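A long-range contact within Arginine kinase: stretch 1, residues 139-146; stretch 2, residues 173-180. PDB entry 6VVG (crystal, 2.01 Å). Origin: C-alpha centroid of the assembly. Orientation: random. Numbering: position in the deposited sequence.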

# COMPACT_ATOMS: atom_id res chain seq x y z
N HIS A 139 8.92 6.87 0.04
CA HIS A 139 9.87 5.94 0.66
C HIS A 139 9.96 6.18 2.16
O HIS A 139 9.87 5.24 2.96
CB HIS A 139 11.24 6.08 -0.00
CG HIS A 139 12.26 5.12 0.50
ND1 HIS A 139 12.87 5.26 1.73
CD2 HIS A 139 12.78 4.00 -0.05
CE1 HIS A 139 13.72 4.26 1.91
NE2 HIS A 139 13.69 3.48 0.84
N ASN A 140 10.15 7.43 2.57
CA ASN A 140 10.02 7.90 3.94
C ASN A 140 11.18 7.48 4.85
O ASN A 140 11.11 7.74 6.05
CB ASN A 140 8.71 7.42 4.58
CG ASN A 140 8.44 8.05 5.94
OD1 ASN A 140 8.62 9.25 6.14
ND2 ASN A 140 8.00 7.23 6.89
N ASP A 141 12.22 6.82 4.34
CA ASP A 141 13.44 6.67 5.13
C ASP A 141 14.68 6.80 4.24
O ASP A 141 15.61 5.99 4.30
CB ASP A 141 13.45 5.33 5.89
CG ASP A 141 14.36 5.39 7.09
OD1 ASP A 141 14.63 6.49 7.61
OD2 ASP A 141 14.83 4.35 7.54
N VAL A 142 14.64 7.70 3.25
CA VAL A 142 15.80 7.95 2.40
C VAL A 142 16.96 8.44 3.25
O VAL A 142 16.83 9.44 3.98
CB VAL A 142 15.44 8.98 1.32
CG1 VAL A 142 16.65 9.30 0.46
CG2 VAL A 142 14.27 8.48 0.48
N LYS A 143 18.09 7.76 3.16
CA LYS A 143 19.31 8.17 3.85
C LYS A 143 20.47 7.39 3.24
O LYS A 143 20.28 6.44 2.49
CB LYS A 143 19.22 7.93 5.36
CG LYS A 143 18.74 6.55 5.76
CD LYS A 143 18.82 6.37 7.27
CE LYS A 143 18.03 5.15 7.73
NZ LYS A 143 18.40 4.74 9.12
N LEU A 144 21.69 7.81 3.61
CA LEU A 144 22.89 7.22 3.03
C LEU A 144 22.87 5.70 3.15
O LEU A 144 23.20 4.98 2.19
CB LEU A 144 24.13 7.78 3.73
CG LEU A 144 24.29 9.30 3.74
CD1 LEU A 144 25.39 9.74 4.68
CD2 LEU A 144 24.56 9.78 2.33
N GLU A 145 22.50 5.19 4.32
CA GLU A 145 22.57 3.75 4.57
C GLU A 145 21.57 2.96 3.75
O GLU A 145 21.72 1.74 3.62
CB GLU A 145 22.35 3.50 6.07
CG GLU A 145 23.40 4.15 6.98
CD GLU A 145 23.11 5.61 7.27
OE1 GLU A 145 22.20 6.19 6.64
OE2 GLU A 145 23.81 6.20 8.13
N ASN A 146 20.56 3.61 3.17
CA ASN A 146 19.56 2.93 2.35
C ASN A 146 19.76 3.19 0.86
O ASN A 146 18.85 2.94 0.07
CB ASN A 146 18.16 3.35 2.78
CG ASN A 146 17.76 2.76 4.11
OD1 ASN A 146 18.32 1.75 4.55
ND2 ASN A 146 16.78 3.38 4.77
N TYR A 173 6.45 9.84 14.02
CA TYR A 173 7.90 10.00 14.05
C TYR A 173 8.62 8.67 13.83
O TYR A 173 9.35 8.17 14.68
CB TYR A 173 8.32 10.63 15.37
CG TYR A 173 7.97 12.09 15.53
CD1 TYR A 173 7.78 12.92 14.43
CD2 TYR A 173 7.84 12.65 16.80
CE1 TYR A 173 7.47 14.26 14.59
CE2 TYR A 173 7.53 14.00 16.96
CZ TYR A 173 7.35 14.79 15.85
OH TYR A 173 7.05 16.13 16.01
N ASP A 174 8.40 8.08 12.66
CA ASP A 174 9.15 6.91 12.24
C ASP A 174 10.36 7.34 11.41
O ASP A 174 10.39 8.44 10.84
CB ASP A 174 8.26 5.94 11.45
CG ASP A 174 7.74 6.53 10.16
OD1 ASP A 174 7.79 7.77 9.98
OD2 ASP A 174 7.27 5.74 9.31
N GLY A 175 11.36 6.48 11.36
CA GLY A 175 12.57 6.79 10.62
C GLY A 175 13.61 7.49 11.47
O GLY A 175 13.61 7.42 12.70
N THR A 176 14.52 8.19 10.78
CA THR A 176 15.68 8.80 11.42
C THR A 176 15.46 10.30 11.58
O THR A 176 15.30 11.03 10.59
CB THR A 176 16.94 8.53 10.62
OG1 THR A 176 17.02 7.13 10.31
CG2 THR A 176 18.18 8.94 11.41
N THR A 177 15.51 10.76 12.84
CA THR A 177 15.14 12.13 13.16
C THR A 177 15.93 13.15 12.35
O THR A 177 15.38 14.15 11.90
CB THR A 177 15.34 12.37 14.66
OG1 THR A 177 14.61 11.38 15.40
CG2 THR A 177 14.89 13.76 15.07
N VAL A 178 17.23 12.89 12.15
CA VAL A 178 18.09 13.92 11.58
C VAL A 178 17.86 14.07 10.08
O VAL A 178 18.47 14.93 9.43
CB VAL A 178 19.58 13.63 11.86
CG1 VAL A 178 19.88 13.78 13.35
CG2 VAL A 178 19.96 12.24 11.38
N TYR A 179 16.99 13.24 9.51
CA TYR A 179 16.55 13.41 8.13
C TYR A 179 15.13 13.97 8.04
O TYR A 179 14.60 14.09 6.93
CB TYR A 179 16.63 12.08 7.38
CG TYR A 179 18.03 11.65 6.98
CD1 TYR A 179 18.82 10.89 7.85
CD2 TYR A 179 18.56 11.98 5.74
CE1 TYR A 179 20.09 10.49 7.49
CE2 TYR A 179 19.84 11.59 5.38
CZ TYR A 179 20.60 10.84 6.26
OH TYR A 179 21.87 10.44 5.91
N PHE A 180 14.52 14.32 9.17
CA PHE A 180 13.13 14.78 9.17
C PHE A 180 13.03 16.17 8.54
O PHE A 180 13.75 17.09 8.94
CB PHE A 180 12.58 14.85 10.59
CG PHE A 180 12.19 13.52 11.19
CD1 PHE A 180 12.56 12.33 10.59
CD2 PHE A 180 11.47 13.48 12.37
CE1 PHE A 180 12.21 11.11 11.16
CE2 PHE A 180 11.11 12.27 12.94
CZ PHE A 180 11.48 11.09 12.33
O HOH W 1 15.64 5.03 10.10
O HOH W 2 23.07 9.01 7.63

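Two irregular segments of the arginine kinase chain, each loop or turn apart from a short 3-10 segment (144-145 and 177-179), meet over a modest 348 Å² of buried surface. The backbones come nearest at D141 and G175, whose CA atoms lie 5.6 Å apart; at K143 and Y179 the CA separation has grown to 7.3 Å, and side chains fill the gap. Each turn is held internally: N146 N donates to K143 O (2.9 Å), and Y179 N to T176 O (3.0 Å).

At one end of the contact, the amide of N140 meets the carboxylate of D174. N140 ND2 donates to D174 OD1 at 3.1 Å with an N-H...O angle of 160°, and lies 2.9 Å from D174 OD2. Both carboxylate oxygens, N140 ND2 and N140 OD1 also bond elsewhere in the structure, so this buried polar pair is well satisfied.

D141 is fixed from its own side of the contact. D141 N donates to H139 ND1 (3.1 Å), and D141 O accepts from N146 ND2 (2.9 Å). The carboxylate faces G175, with D141 OD1 3.7 Å from G175 CA. A CB on G175 would point toward stretch 1 and sit only 3.2 Å from D141 OD1; the backbone angles of 91/-158 by themselves call for glycine, since a CB would be jammed against the preceding carbonyl oxygen.

Beyond the glycine, three side chains gather round one water. Water 1 donates to D141 OD2 (2.8 Å), accepts from K143 NZ (2.9 Å) and hydrogen-bonds T176 OG1 at 2.5 Å. K143 NZ also approaches T176 OG1 directly, at 3.0 Å, while the salt bridge from K143 NZ to D141 OD2 is long, at 3.9 Å.

Y179 contributes the largest covered area, 83 Å². The Y179 ring lies against K143, whose CB sits over one face, 3.5 Å from the ring centroid and 21° off the normal, a CH-pi contact. The lysine therefore serves the interface twice, with aliphatic carbon against the aromatic ring and with its charged end in the water-centred cluster. The phenol reaches on to L144: L144 N donates a weak hydrogen bond to Y179 OH, long at 3.5 Å but almost linear at 177°, and L144 CG packs 3.4 Å from the same oxygen. Water 2 bonds Y179 OH at 2.5 Å and donates to E145 OE2 at 2.9 Å, bridging residues whose closest direct approach, E145 OE1 to Y179 OH, is 4.3 Å.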